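Local coordinates for protein 11R-lipoxygenase (Gersemia fruticosa, PDB 3VF1) that probably uses a non-heme iron to insert molecular oxygen into polyunsaturated fatty acids, acting as a calcium-dependent lipoxygenase with 11R specificity, at residues A[267-272]-A[481-485]; A[473-479]-A[496-500]; A[491-495]-A[673-677]; A[641-645]-A[662-666]. The contacts are given in a common frame with arbitrary orientation. Numbering follows the deposited sequence.

How the contacts relate
All four contacts belong to the lipoxygenase domain, and their chemistry follows their place in it. Contacts 2 and 4 are buried and essentially apolar; contacts 1 and 3, only partly buried, rely on arginines, one reading backbone carbonyls and the other meeting an aspartate. Helix 491-514 serves both contact 2 and contact 3, and helix 653-676 serves contacts 3 and 4. L499, on the helix of contact 2, packs against L642 and L666 of contact 4, while V484 and D485 of contact 1 lean on L479 of contact 2. Contacts 1 and 2 border a bound glucose and fructose, and contact 3 hydrogen-bonds the fructose, whereas contact 4 lies apart from them, beside helix 491-514 and the C-terminal residues.

Contact 1: residues A[267-272]-A[481-485]; sequences PEVIRR and QRGVD. With GLC (alpha-D-glucopyranose), chain C.
A Schellman motif closing helix 475-481 docks against 271-272, an outermost strand of a five-stranded antiparallel sheet. G483, at phi 68° and psi 28°, turns the chain out of the helix; a CB there would crowd R272 CB. The end-to-end directions of 267-272 and 481-484 lie 108° apart, with R271 CA 4.8 Å from R482 CA. R272 N donates to R482 O at 2.9 Å. R482 (chi1 m, chi2 t, chi3 m) reads carbonyls of the loop before the strand: NH2 gives a 2.9 Å bond to P267 O, while NH1 makes weak ones to P267 O (3.3 Å) and I270 O (2.7 Å). R271 (p, t, m for chi1 to chi3) lays one guanidinium face over R482 CG. R272, all t, turns its end away to a salt bridge with D274. V484, chi1 m, sets CG1 3.7 Å from I270 O. D485, outside the interface, lines the glycan pocket, its O 3.3 Å from GLC O5. R271 NH2 donates to OE1 of Q481 (chi1 p, chi2 101°) at 2.9 Å.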
loop_
_atom_site.group_PDB
_atom_site.type_symbol
_atom_site.label_atom_id
_atom_site.label_comp_id
_atom_site.label_asym_id
_atom_site.label_seq_id
_atom_site.Cartn_x
_atom_site.Cartn_y
_atom_site.Cartn_z
ATOM N N PRO A 267 2.128 -7.271 -11.829
ATOM C CA PRO A 267 3.217 -7.279 -12.809
ATOM C C PRO A 267 4.551 -7.720 -12.207
ATOM O O PRO A 267 5.600 -7.271 -12.669
ATOM C CB PRO A 267 3.292 -5.813 -13.225
ATOM C CG PRO A 267 2.953 -5.072 -11.963
ATOM C CD PRO A 267 1.994 -5.953 -11.182
ATOM N N GLU A 268 4.513 -8.591 -11.202
ATOM C CA GLU A 268 5.717 -8.952 -10.457
ATOM C C GLU A 268 6.298 -10.319 -10.816
ATOM O O GLU A 268 7.356 -10.689 -10.310
ATOM C CB GLU A 268 5.422 -8.932 -8.956
ATOM C CG GLU A 268 5.285 -7.543 -8.358
ATOM C CD GLU A 268 5.303 -7.568 -6.839
ATOM O OE1 GLU A 268 4.935 -8.613 -6.255
ATOM O OE2 GLU A 268 5.695 -6.549 -6.229
ATOM N N VAL A 269 5.620 -11.068 -11.679
ATOM C CA VAL A 269 5.982 -12.468 -11.891
ATOM C C VAL A 269 6.698 -12.734 -13.213
ATOM O O VAL A 269 7.733 -13.398 -13.236
ATOM C CB VAL A 269 4.742 -13.377 -11.801
ATOM C CG1 VAL A 269 5.145 -14.836 -11.955
ATOM C CG2 VAL A 269 4.025 -13.160 -10.477
ATOM N N ILE A 270 6.151 -12.228 -14.312
ATOM C CA ILE A 270 6.697 -12.535 -15.629
ATOM C C ILE A 270 8.144 -12.069 -15.756
ATOM O O ILE A 270 8.518 -11.023 -15.226
ATOM C CB ILE A 270 5.858 -11.905 -16.756
ATOM C CG1 ILE A 270 6.307 -12.448 -18.114
ATOM C CG2 ILE A 270 5.968 -10.385 -16.722
ATOM C CD1 ILE A 270 5.322 -12.179 -19.234
ATOM N N ARG A 271 8.956 -12.853 -16.458
ATOM C CA ARG A 271 10.355 -12.504 -16.671
ATOM C C ARG A 271 10.915 -13.184 -17.913
ATOM O O ARG A 271 10.412 -14.220 -18.345
ATOM C CB ARG A 271 11.193 -12.896 -15.455
ATOM C CG ARG A 271 11.327 -14.392 -15.241
ATOM C CD ARG A 271 12.131 -14.684 -13.993
ATOM N NE ARG A 271 13.433 -14.025 -14.036
ATOM C CZ ARG A 271 14.122 -13.636 -12.966
ATOM N NH1 ARG A 271 13.642 -13.833 -11.744
ATOM N NH2 ARG A 271 15.297 -13.042 -13.119
ATOM N N ARG A 272 11.960 -12.594 -18.485
ATOM C CA ARG A 272 12.604 -13.163 -19.661
ATOM C C ARG A 272 13.123 -14.563 -19.359
ATOM O O ARG A 272 13.611 -14.831 -18.264
ATOM C CB ARG A 272 13.751 -12.269 -20.135
ATOM C CG ARG A 272 14.583 -12.887 -21.248
ATOM C CD ARG A 272 15.668 -11.942 -21.743
ATOM N NE ARG A 272 16.537 -12.593 -22.721
ATOM C CZ ARG A 272 17.477 -11.972 -23.427
ATOM N NH1 ARG A 272 17.681 -10.669 -23.276
ATOM N NH2 ARG A 272 18.214 -12.655 -24.293
ATOM N N GLN A 481 16.805 -7.038 -13.948
ATOM C CA GLN A 481 17.280 -8.411 -13.819
ATOM C C GLN A 481 16.222 -9.393 -14.322
ATOM O O GLN A 481 16.532 -10.538 -14.648
ATOM C CB GLN A 481 17.674 -8.720 -12.370
ATOM C CG GLN A 481 16.507 -8.874 -11.405
ATOM C CD GLN A 481 16.179 -10.327 -11.097
ATOM O OE1 GLN A 481 16.889 -11.241 -11.520
ATOM N NE2 GLN A 481 15.101 -10.544 -10.351
ATOM N N ARG A 482 14.975 -8.935 -14.390
ATOM C CA ARG A 482 13.896 -9.739 -14.956
ATOM C C ARG A 482 13.851 -9.615 -16.478
ATOM O O ARG A 482 13.160 -10.379 -17.149
ATOM C CB ARG A 482 12.547 -9.331 -14.364
ATOM C CG ARG A 482 12.311 -9.825 -12.947
ATOM C CD ARG A 482 10.827 -9.915 -12.648
ATOM N NE ARG A 482 10.223 -8.602 -12.437
ATOM C CZ ARG A 482 8.971 -8.282 -12.758
ATOM N NH1 ARG A 482 8.166 -9.170 -13.323
ATOM N NH2 ARG A 482 8.523 -7.058 -12.518
ATOM N N GLY A 483 14.587 -8.649 -17.018
ATOM C CA GLY A 483 14.669 -8.464 -18.456
ATOM C C GLY A 483 13.368 -7.992 -19.077
ATOM O O GLY A 483 13.102 -8.263 -20.246
ATOM N N VAL A 484 12.561 -7.273 -18.301
ATOM C CA VAL A 484 11.254 -6.818 -18.769
ATOM C C VAL A 484 11.159 -5.297 -18.873
ATOM O O VAL A 484 10.118 -4.761 -19.253
ATOM C CB VAL A 484 10.123 -7.303 -17.842
ATOM C CG1 VAL A 484 10.063 -8.821 -17.824
ATOM C CG2 VAL A 484 10.308 -6.749 -16.435
ATOM N N ASP A 485 12.241 -4.600 -18.542
ATOM C CA ASP A 485 12.213 -3.141 -18.508
ATOM C C ASP A 485 12.250 -2.519 -19.905
ATOM O O ASP A 485 12.078 -1.310 -20.052
ATOM C CB ASP A 485 13.368 -2.601 -17.659
ATOM C CG ASP A 485 14.730 -2.945 -18.231
ATOM O OD1 ASP A 485 14.814 -3.872 -19.067
ATOM O OD2 ASP A 485 15.720 -2.291 -17.839
HETATM C C1 GLC C . 13.911 1.400 -20.339
HETATM C C2 GLC C . 15.193 1.230 -19.531
HETATM C C3 GLC C . 16.385 1.792 -20.293
HETATM C C4 GLC C . 16.440 1.174 -21.682
HETATM C C5 GLC C . 15.102 1.332 -22.395
HETATM C C6 GLC C . 15.144 0.623 -23.745
HETATM O O2 GLC C . 15.068 1.890 -18.291
HETATM O O3 GLC C . 17.580 1.516 -19.595
HETATM O O4 GLC C . 17.455 1.794 -22.440
HETATM O O5 GLC C . 14.058 0.792 -21.609
HETATM O O6 GLC C . 14.196 1.185 -24.627
#

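Contact 2: residues A[473-479]-A[496-500]; sequences YDLVKDL and ALLLW
Helix 475-479 and helix 496-500 run antiparallel, their N-to-C directions 152° apart and their axes 10.9 Å at closest approach. They belong to consecutive helices, 475-481 and 491-514, which form a helical hairpin in the catalytic domain. V476 and L497 hold the nearest CA atoms, at 7.1 Å. D474 is the N-cap of the first helix: its OD1 accepts a weak bond from K477 N at 3.4 Å, and its OD2 lies a long 3.7 Å from K477 NZ. L475 (chi1 t, chi2 p) points at the partner helix. Its CD2 sits 3.8 Å from L497 CD2, 3.9 Å from A496 CB and 3.5 Å from A496 O. W500, with chi1 t and chi2 -87°, turns its indole back toward the start of the first helix, so that L475 CB stands over the six-membered ring, 4.1 Å from the centroid and 22° off the normal, a CH-pi contact. W500 CH2 reaches Y473 O at 3.6 Å, and V476 CG2 lies 3.9 Å from W500 NE1. L497 (chi1 m, chi2 t) gathers a second cluster, with its CD2 4.1 Å from V476 CG2 and 3.9 Å from L479 CD1 (L479 chi1 m, chi2 t). Beyond this pair, F569 meets the W500 ring edge-to-face. With no polar bond between the two segments, the hairpin is held by apolar packing and the CH-pi contact, while L497 also borders the bound sugars.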
loop_
_atom_site.group_PDB
_atom_site.type_symbol
_atom_site.label_atom_id
_atom_site.label_comp_id
_atom_site.label_asym_id
_atom_site.label_seq_id
_atom_site.Cartn_x
_atom_site.Cartn_y
_atom_site.Cartn_z
ATOM N N TYR A 473 13.011 -4.700 -3.843
ATOM C CA TYR A 473 12.275 -3.443 -3.767
ATOM C C TYR A 473 12.954 -2.337 -4.567
ATOM O O TYR A 473 12.374 -1.275 -4.779
ATOM C CB TYR A 473 12.096 -3.015 -2.311
ATOM C CG TYR A 473 10.949 -3.717 -1.629
ATOM C CD1 TYR A 473 11.116 -4.974 -1.062
ATOM C CD2 TYR A 473 9.694 -3.129 -1.562
ATOM C CE1 TYR A 473 10.064 -5.620 -0.444
ATOM C CE2 TYR A 473 8.639 -3.768 -0.946
ATOM C CZ TYR A 473 8.831 -5.009 -0.389
ATOM O OH TYR A 473 7.778 -5.642 0.223
ATOM N N ASP A 474 14.181 -2.588 -5.010
ATOM C CA ASP A 474 14.848 -1.674 -5.925
ATOM C C ASP A 474 14.220 -1.842 -7.301
ATOM O O ASP A 474 14.620 -2.708 -8.077
ATOM C CB ASP A 474 16.350 -1.954 -5.981
ATOM C CG ASP A 474 17.108 -0.912 -6.784
ATOM O OD1 ASP A 474 16.516 -0.322 -7.711
ATOM O OD2 ASP A 474 18.298 -0.680 -6.485
ATOM N N LEU A 475 13.226 -1.012 -7.588
ATOM C CA LEU A 475 12.441 -1.132 -8.811
ATOM C C LEU A 475 13.323 -1.248 -10.048
ATOM O O LEU A 475 13.187 -2.184 -10.835
ATOM C CB LEU A 475 11.518 0.077 -8.956
ATOM C CG LEU A 475 10.494 0.010 -10.087
ATOM C CD1 LEU A 475 9.461 -1.068 -9.807
ATOM C CD2 LEU A 475 9.829 1.364 -10.279
ATOM N N VAL A 476 14.229 -0.293 -10.211
ATOM C CA VAL A 476 15.062 -0.216 -11.405
ATOM C C VAL A 476 15.824 -1.514 -11.654
ATOM O O VAL A 476 15.843 -2.026 -12.773
ATOM C CB VAL A 476 16.075 0.942 -11.305
ATOM C CG1 VAL A 476 17.003 0.945 -12.511
ATOM C CG2 VAL A 476 15.348 2.276 -11.187
ATOM N N LYS A 477 16.450 -2.042 -10.610
ATOM C CA LYS A 477 17.277 -3.236 -10.744
ATOM C C LYS A 477 16.444 -4.514 -10.818
ATOM O O LYS A 477 16.877 -5.509 -11.398
ATOM C CB LYS A 477 18.284 -3.317 -9.593
ATOM C CG LYS A 477 19.369 -2.253 -9.667
ATOM C CD LYS A 477 20.292 -2.292 -8.461
ATOM C CE LYS A 477 21.232 -1.099 -8.461
ATOM N NZ LYS A 477 21.946 -0.943 -7.165
ATOM N N ASP A 478 15.250 -4.490 -10.236
ATOM C CA ASP A 478 14.371 -5.652 -10.283
ATOM C C ASP A 478 13.843 -5.856 -11.698
ATOM O O ASP A 478 13.957 -6.943 -12.262
ATOM C CB ASP A 478 13.206 -5.497 -9.306
ATOM C CG ASP A 478 12.324 -6.730 -9.257
ATOM O OD1 ASP A 478 12.763 -7.755 -8.691
ATOM O OD2 ASP A 478 11.189 -6.675 -9.778
ATOM N N LEU A 479 13.265 -4.805 -12.268
ATOM C CA LEU A 479 12.767 -4.860 -13.635
ATOM C C LEU A 479 13.888 -5.239 -14.595
ATOM O O LEU A 479 13.663 -5.919 -15.593
ATOM C CB LEU A 479 12.181 -3.510 -14.043
ATOM C CG LEU A 479 10.917 -3.065 -13.304
ATOM C CD1 LEU A 479 10.551 -1.645 -13.690
ATOM C CD2 LEU A 479 9.767 -4.010 -13.602
ATOM N N ALA A 496 5.745 3.545 -13.542
ATOM C CA ALA A 496 6.379 3.306 -12.252
ATOM C C ALA A 496 7.807 3.848 -12.225
ATOM O O ALA A 496 8.279 4.321 -11.192
ATOM C CB ALA A 496 6.370 1.819 -11.928
ATOM N N LEU A 497 8.494 3.781 -13.361
ATOM C CA LEU A 497 9.877 4.240 -13.440
ATOM C C LEU A 497 9.968 5.764 -13.444
ATOM O O LEU A 497 10.942 6.331 -12.950
ATOM C CB LEU A 497 10.572 3.662 -14.675
ATOM C CG LEU A 497 10.995 2.194 -14.577
ATOM C CD1 LEU A 497 11.620 1.729 -15.884
ATOM C CD2 LEU A 497 11.961 1.983 -13.422
ATOM N N LEU A 498 8.959 6.424 -14.002
ATOM C CA LEU A 498 8.895 7.880 -13.962
ATOM C C LEU A 498 8.674 8.350 -12.529
ATOM O O LEU A 498 9.324 9.285 -12.062
ATOM C CB LEU A 498 7.761 8.398 -14.847
ATOM C CG LEU A 498 7.930 8.248 -16.361
ATOM C CD1 LEU A 498 6.689 8.752 -17.076
ATOM C CD2 LEU A 498 9.167 8.989 -16.844
ATOM N N LEU A 499 7.753 7.688 -11.836
ATOM C CA LEU A 499 7.388 8.064 -10.477
ATOM C C LEU A 499 8.521 7.776 -9.505
ATOM O O LEU A 499 8.788 8.565 -8.602
ATOM C CB LEU A 499 6.131 7.310 -10.047
ATOM C CG LEU A 499 4.849 7.768 -10.743
ATOM C CD1 LEU A 499 3.833 6.644 -10.817
ATOM C CD2 LEU A 499 4.267 8.970 -10.017
ATOM N N TRP A 500 9.182 6.640 -9.693
ATOM C CA TRP A 500 10.311 6.263 -8.854
ATOM C C TRP A 500 11.399 7.331 -8.904
ATOM O O TRP A 500 11.897 7.772 -7.869
ATOM C CB TRP A 500 10.882 4.920 -9.308
ATOM C CG TRP A 500 12.125 4.529 -8.577
ATOM C CD1 TRP A 500 13.405 4.876 -8.894
ATOM C CD2 TRP A 500 12.208 3.717 -7.401
ATOM N NE1 TRP A 500 14.282 4.329 -7.989
ATOM C CE2 TRP A 500 13.572 3.611 -7.063
ATOM C CE3 TRP A 500 11.263 3.068 -6.603
ATOM C CZ2 TRP A 500 14.014 2.883 -5.960
ATOM C CZ3 TRP A 500 11.703 2.345 -5.510
ATOM C CH2 TRP A 500 13.067 2.258 -5.199
#

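Contact 3: residues A[491-495]-A[673-677]; sequences YYKDD and ITERN. With FRU (beta-D-fructofuranose), chain B.
The salt bridge between D495 and R676 ties helix 491-514 to helix 653-676 within the helical body of the lipoxygenase domain. R676 NH1 lies 2.9 Å from D495 OD1, and D495 OD2 accepts from R676 NH2 at 3.0 Å and, weakly, from NH1 at 3.1 Å. The arginine (t, t, p for chi1 to chi3) is also held by N677, whose OD1 takes both R676 NE and NH2 at 3.0 Å each, so acid and amide fix the guanidinium between them. D495 (chi1 m, chi2 -24°) and I673 carry the nearest CA atoms, 7.3 Å apart. Around this polar core, Y491 (chi1 m) sets its CB over a guanidinium face, 3.6 Å from R676 NH1, and I673 CG1 comes to 3.4 Å from D495 OD1. K493 and D494 line the sugar pocket: they form a salt bridge, NZ to OD1 at 2.8 Å, and K493 NZ donates to FRU O5 at 3.2 Å, while FRU O1 donates to D494 OD1 at 2.9 Å.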
loop_
_atom_site.group_PDB
_atom_site.type_symbol
_atom_site.label_atom_id
_atom_site.label_comp_id
_atom_site.label_asym_id
_atom_site.label_seq_id
_atom_site.Cartn_x
_atom_site.Cartn_y
_atom_site.Cartn_z
ATOM N N TYR A 491 3.033 -0.846 -19.626
ATOM C CA TYR A 491 2.697 0.505 -19.188
ATOM C C TYR A 491 2.963 0.739 -17.704
ATOM O O TYR A 491 3.352 1.836 -17.312
ATOM C CB TYR A 491 1.237 0.812 -19.526
ATOM C CG TYR A 491 0.935 0.663 -20.998
ATOM C CD1 TYR A 491 1.811 1.153 -21.956
ATOM C CD2 TYR A 491 -0.214 0.013 -21.432
ATOM C CE1 TYR A 491 1.547 1.017 -23.304
ATOM C CE2 TYR A 491 -0.485 -0.132 -22.779
ATOM C CZ TYR A 491 0.399 0.373 -23.710
ATOM O OH TYR A 491 0.137 0.234 -25.053
ATOM N N TYR A 492 2.750 -0.281 -16.881
ATOM C CA TYR A 492 3.083 -0.176 -15.466
ATOM C C TYR A 492 4.556 0.175 -15.296
ATOM O O TYR A 492 4.913 1.009 -14.471
ATOM C CB TYR A 492 2.800 -1.484 -14.733
ATOM C CG TYR A 492 3.597 -1.615 -13.453
ATOM C CD1 TYR A 492 4.862 -2.186 -13.460
ATOM C CD2 TYR A 492 3.098 -1.146 -12.243
ATOM C CE1 TYR A 492 5.604 -2.299 -12.301
ATOM C CE2 TYR A 492 3.833 -1.255 -11.076
ATOM C CZ TYR A 492 5.085 -1.833 -11.112
ATOM O OH TYR A 492 5.823 -1.945 -9.956
ATOM N N LYS A 493 5.409 -0.476 -16.078
ATOM C CA LYS A 493 6.851 -0.285 -15.971
ATOM C C LYS A 493 7.253 1.138 -16.338
ATOM O O LYS A 493 8.054 1.760 -15.644
ATOM C CB LYS A 493 7.586 -1.291 -16.859
ATOM C CG LYS A 493 9.076 -1.020 -17.018
ATOM C CD LYS A 493 9.386 -0.226 -18.278
ATOM C CE LYS A 493 9.049 -1.016 -19.534
ATOM N NZ LYS A 493 9.405 -0.289 -20.780
ATOM N N ASP A 494 6.693 1.654 -17.428
ATOM C CA ASP A 494 7.016 3.002 -17.882
ATOM C C ASP A 494 6.613 4.046 -16.845
ATOM O O ASP A 494 7.387 4.953 -16.530
ATOM C CB ASP A 494 6.324 3.303 -19.211
ATOM C CG ASP A 494 6.898 2.501 -20.363
ATOM O OD1 ASP A 494 8.087 2.130 -20.300
ATOM O OD2 ASP A 494 6.160 2.247 -21.338
ATOM N N ASP A 495 5.402 3.913 -16.315
ATOM C CA ASP A 495 4.873 4.889 -15.369
ATOM C C ASP A 495 5.544 4.775 -14.003
ATOM O O ASP A 495 5.870 5.783 -13.378
ATOM C CB ASP A 495 3.360 4.721 -15.221
ATOM C CG ASP A 495 2.619 4.946 -16.528
ATOM O OD1 ASP A 495 3.159 5.659 -17.405
ATOM O OD2 ASP A 495 1.498 4.411 -16.683
ATOM N N ILE A 673 1.461 10.464 -19.301
ATOM C CA ILE A 673 0.557 9.323 -19.233
ATOM C C ILE A 673 -0.713 9.593 -20.026
ATOM O O ILE A 673 -1.228 8.710 -20.711
ATOM C CB ILE A 673 0.180 9.001 -17.776
ATOM C CG1 ILE A 673 1.408 8.490 -17.019
ATOM C CG2 ILE A 673 -0.939 7.971 -17.732
ATOM C CD1 ILE A 673 1.185 8.318 -15.530
ATOM N N THR A 674 -1.213 10.819 -19.930
ATOM C CA THR A 674 -2.433 11.205 -20.626
ATOM C C THR A 674 -2.241 11.153 -22.138
ATOM O O THR A 674 -3.103 10.666 -22.865
ATOM C CB THR A 674 -2.883 12.618 -20.224
ATOM O OG1 THR A 674 -3.305 12.615 -18.855
ATOM C CG2 THR A 674 -4.032 13.089 -21.100
ATOM N N GLU A 675 -1.105 11.658 -22.607
ATOM C CA GLU A 675 -0.819 11.680 -24.036
ATOM C C GLU A 675 -0.670 10.267 -24.597
ATOM O O GLU A 675 -1.103 9.989 -25.716
ATOM C CB GLU A 675 0.436 12.507 -24.318
ATOM C CG GLU A 675 0.229 14.003 -24.130
ATOM C CD GLU A 675 1.500 14.803 -24.335
ATOM O OE1 GLU A 675 2.600 14.220 -24.218
ATOM O OE2 GLU A 675 1.398 16.017 -24.616
ATOM N N ARG A 676 -0.063 9.378 -23.820
ATOM C CA ARG A 676 0.089 7.988 -24.238
ATOM C C ARG A 676 -1.265 7.288 -24.270
ATOM O O ARG A 676 -1.554 6.517 -25.184
ATOM C CB ARG A 676 1.025 7.237 -23.293
ATOM C CG ARG A 676 1.174 5.763 -23.633
ATOM C CD ARG A 676 1.610 4.962 -22.431
ATOM N NE ARG A 676 0.605 4.977 -21.372
ATOM C CZ ARG A 676 0.849 4.646 -20.106
ATOM N NH1 ARG A 676 2.068 4.276 -19.733
ATOM N NH2 ARG A 676 -0.127 4.691 -19.209
ATOM N N ASN A 677 -2.088 7.562 -23.263
ATOM C CA ASN A 677 -3.396 6.930 -23.141
ATOM C C ASN A 677 -4.398 7.444 -24.169
ATOM O O ASN A 677 -5.523 6.949 -24.248
ATOM C CB ASN A 677 -3.959 7.153 -21.735
ATOM C CG ASN A 677 -3.288 6.282 -20.691
ATOM O OD1 ASN A 677 -2.372 5.518 -20.995
ATOM N ND2 ASN A 677 -3.741 6.399 -19.448
HETATM C C1 FRU B . 11.742 3.189 -19.068
HETATM C C2 FRU B . 12.259 3.065 -20.495
HETATM C C3 FRU B . 12.064 4.357 -21.273
HETATM C C4 FRU B . 11.648 3.893 -22.653
HETATM C C5 FRU B . 11.011 2.535 -22.405
HETATM C C6 FRU B . 11.310 1.589 -23.560
HETATM O O1 FRU B . 10.371 3.515 -19.089
HETATM O O2 FRU B . 13.640 2.774 -20.483
HETATM O O3 FRU B . 13.249 5.118 -21.327
HETATM O O4 FRU B . 10.756 4.786 -23.276
HETATM O O5 FRU B . 11.541 2.052 -21.181
HETATM O O6 FRU B . 10.195 0.778 -23.846
#

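Contact 4: residues A[641-645]-A[662-666]; sequences FLGDY and FKSNL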
loop_
_atom_site.group_PDB
_atom_site.type_symbol
_atom_site.label_atom_id
_atom_site.label_comp_id
_atom_site.label_asym_id
_atom_site.label_seq_id
_atom_site.Cartn_x
_atom_site.Cartn_y
_atom_site.Cartn_z
ATOM N N PHE A 641 -3.972 12.734 -2.467
ATOM C CA PHE A 641 -3.222 11.999 -3.477
ATOM C C PHE A 641 -1.770 12.459 -3.562
ATOM O O PHE A 641 -1.385 13.452 -2.947
ATOM C CB PHE A 641 -3.923 12.107 -4.831
ATOM C CG PHE A 641 -5.289 11.478 -4.847
ATOM C CD1 PHE A 641 -5.426 10.101 -4.870
ATOM C CD2 PHE A 641 -6.430 12.261 -4.821
ATOM C CE1 PHE A 641 -6.675 9.514 -4.875
ATOM C CE2 PHE A 641 -7.686 11.680 -4.826
ATOM C CZ PHE A 641 -7.807 10.305 -4.853
ATOM N N LEU A 642 -0.971 11.725 -4.329
ATOM C CA LEU A 642 0.476 11.906 -4.331
ATOM C C LEU A 642 0.882 13.354 -4.575
ATOM O O LEU A 642 0.527 13.947 -5.595
ATOM C CB LEU A 642 1.123 11.004 -5.385
ATOM C CG LEU A 642 2.649 10.930 -5.325
ATOM C CD1 LEU A 642 3.111 10.386 -3.977
ATOM C CD2 LEU A 642 3.189 10.079 -6.462
ATOM N N GLY A 643 1.632 13.913 -3.630
ATOM C CA GLY A 643 2.137 15.268 -3.757
ATOM C C GLY A 643 1.275 16.292 -3.042
ATOM O O GLY A 643 1.745 17.378 -2.707
ATOM N N ASP A 644 0.012 15.951 -2.810
ATOM C CA ASP A 644 -0.902 16.842 -2.107
ATOM C C ASP A 644 -0.668 16.755 -0.604
ATOM O O ASP A 644 -1.220 15.888 0.071
ATOM C CB ASP A 644 -2.355 16.493 -2.435
ATOM C CG ASP A 644 -3.346 17.342 -1.664
ATOM O OD1 ASP A 644 -2.970 18.447 -1.221
ATOM O OD2 ASP A 644 -4.504 16.905 -1.504
ATOM N N TYR A 645 0.156 17.663 -0.091
ATOM C CA TYR A 645 0.505 17.685 1.324
ATOM C C TYR A 645 -0.226 18.817 2.040
ATOM O O TYR A 645 0.390 19.792 2.466
ATOM C CB TYR A 645 2.014 17.862 1.487
ATOM C CG TYR A 645 2.835 16.706 0.959
ATOM C CD1 TYR A 645 2.580 15.401 1.366
ATOM C CD2 TYR A 645 3.863 16.918 0.049
ATOM C CE1 TYR A 645 3.332 14.341 0.886
ATOM C CE2 TYR A 645 4.618 15.865 -0.437
ATOM C CZ TYR A 645 4.348 14.581 -0.015
ATOM O OH TYR A 645 5.098 13.533 -0.497
ATOM N N PHE A 662 8.377 18.931 -6.642
ATOM C CA PHE A 662 7.824 17.585 -6.686
ATOM C C PHE A 662 6.485 17.590 -7.422
ATOM O O PHE A 662 6.287 16.836 -8.375
ATOM C CB PHE A 662 7.656 17.072 -5.252
ATOM C CG PHE A 662 7.266 15.624 -5.148
ATOM C CD1 PHE A 662 7.911 14.652 -5.894
ATOM C CD2 PHE A 662 6.270 15.235 -4.267
ATOM C CE1 PHE A 662 7.551 13.319 -5.775
ATOM C CE2 PHE A 662 5.909 13.907 -4.143
ATOM C CZ PHE A 662 6.550 12.949 -4.896
ATOM N N LYS A 663 5.576 18.456 -6.985
ATOM C CA LYS A 663 4.255 18.558 -7.599
ATOM C C LYS A 663 4.345 18.935 -9.076
ATOM O O LYS A 663 3.511 18.522 -9.880
ATOM C CB LYS A 663 3.398 19.586 -6.856
ATOM C CG LYS A 663 3.117 19.222 -5.406
ATOM C CD LYS A 663 2.157 20.203 -4.751
ATOM C CE LYS A 663 0.769 20.126 -5.366
ATOM N NZ LYS A 663 -0.215 20.959 -4.622
ATOM N N SER A 664 5.355 19.721 -9.430
ATOM C CA SER A 664 5.539 20.144 -10.813
ATOM C C SER A 664 6.016 18.974 -11.669
ATOM O O SER A 664 5.613 18.831 -12.823
ATOM C CB SER A 664 6.540 21.295 -10.897
ATOM O OG SER A 664 6.704 21.732 -12.238
ATOM N N ASN A 665 6.876 18.138 -11.098
ATOM C CA ASN A 665 7.363 16.958 -11.798
ATOM C C ASN A 665 6.256 15.926 -11.975
ATOM O O ASN A 665 6.217 15.212 -12.976
ATOM C CB ASN A 665 8.542 16.336 -11.050
ATOM C CG ASN A 665 9.806 17.163 -11.164
ATOM O OD1 ASN A 665 9.950 17.973 -12.079
ATOM N ND2 ASN A 665 10.734 16.955 -10.239
ATOM N N LEU A 666 5.358 15.851 -10.996
ATOM C CA LEU A 666 4.218 14.950 -11.070
ATOM C C LEU A 666 3.245 15.412 -12.145
ATOM O O LEU A 666 2.710 14.602 -12.901
ATOM C CB LEU A 666 3.503 14.878 -9.720
ATOM C CG LEU A 666 4.295 14.237 -8.580
ATOM C CD1 LEU A 666 3.477 14.247 -7.295
ATOM C CD2 LEU A 666 4.710 12.821 -8.940
#
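A type II beta turn, F641 to D644, is closed by D644 N donating to F641 O at 2.9 Å and packs against a turn of helix 653-676. Along that helix, F662 comes first, chi1 t. Its CE2 lies 4.0 Å from G643 CA and 3.8 Å from Y645 OH, a hydroxyl hydrogen-bonded to H424, while L642 CD1 sits at the ring edge, 4.4 Å from CZ. F506 of helix 491-514 stacks on the same phenyl. K663 marks the register, its CA 5.5 Å from that of G643, and its aliphatic chain brings CD to 3.5 Å from G643 O. One turn after F662, L666 returns to the beta turn, CD1 being 3.9 Å from both L642 CG and G643 CA. L642 also pairs by backbone with V692, in the C-terminal tail that ends at the iron ligand I698. Glycine is required at 643 by its phi of 97° and by this packing: a CB would fall 2.8 Å from L666 CD1, the methyl that also sits 3.4 Å from L642 O.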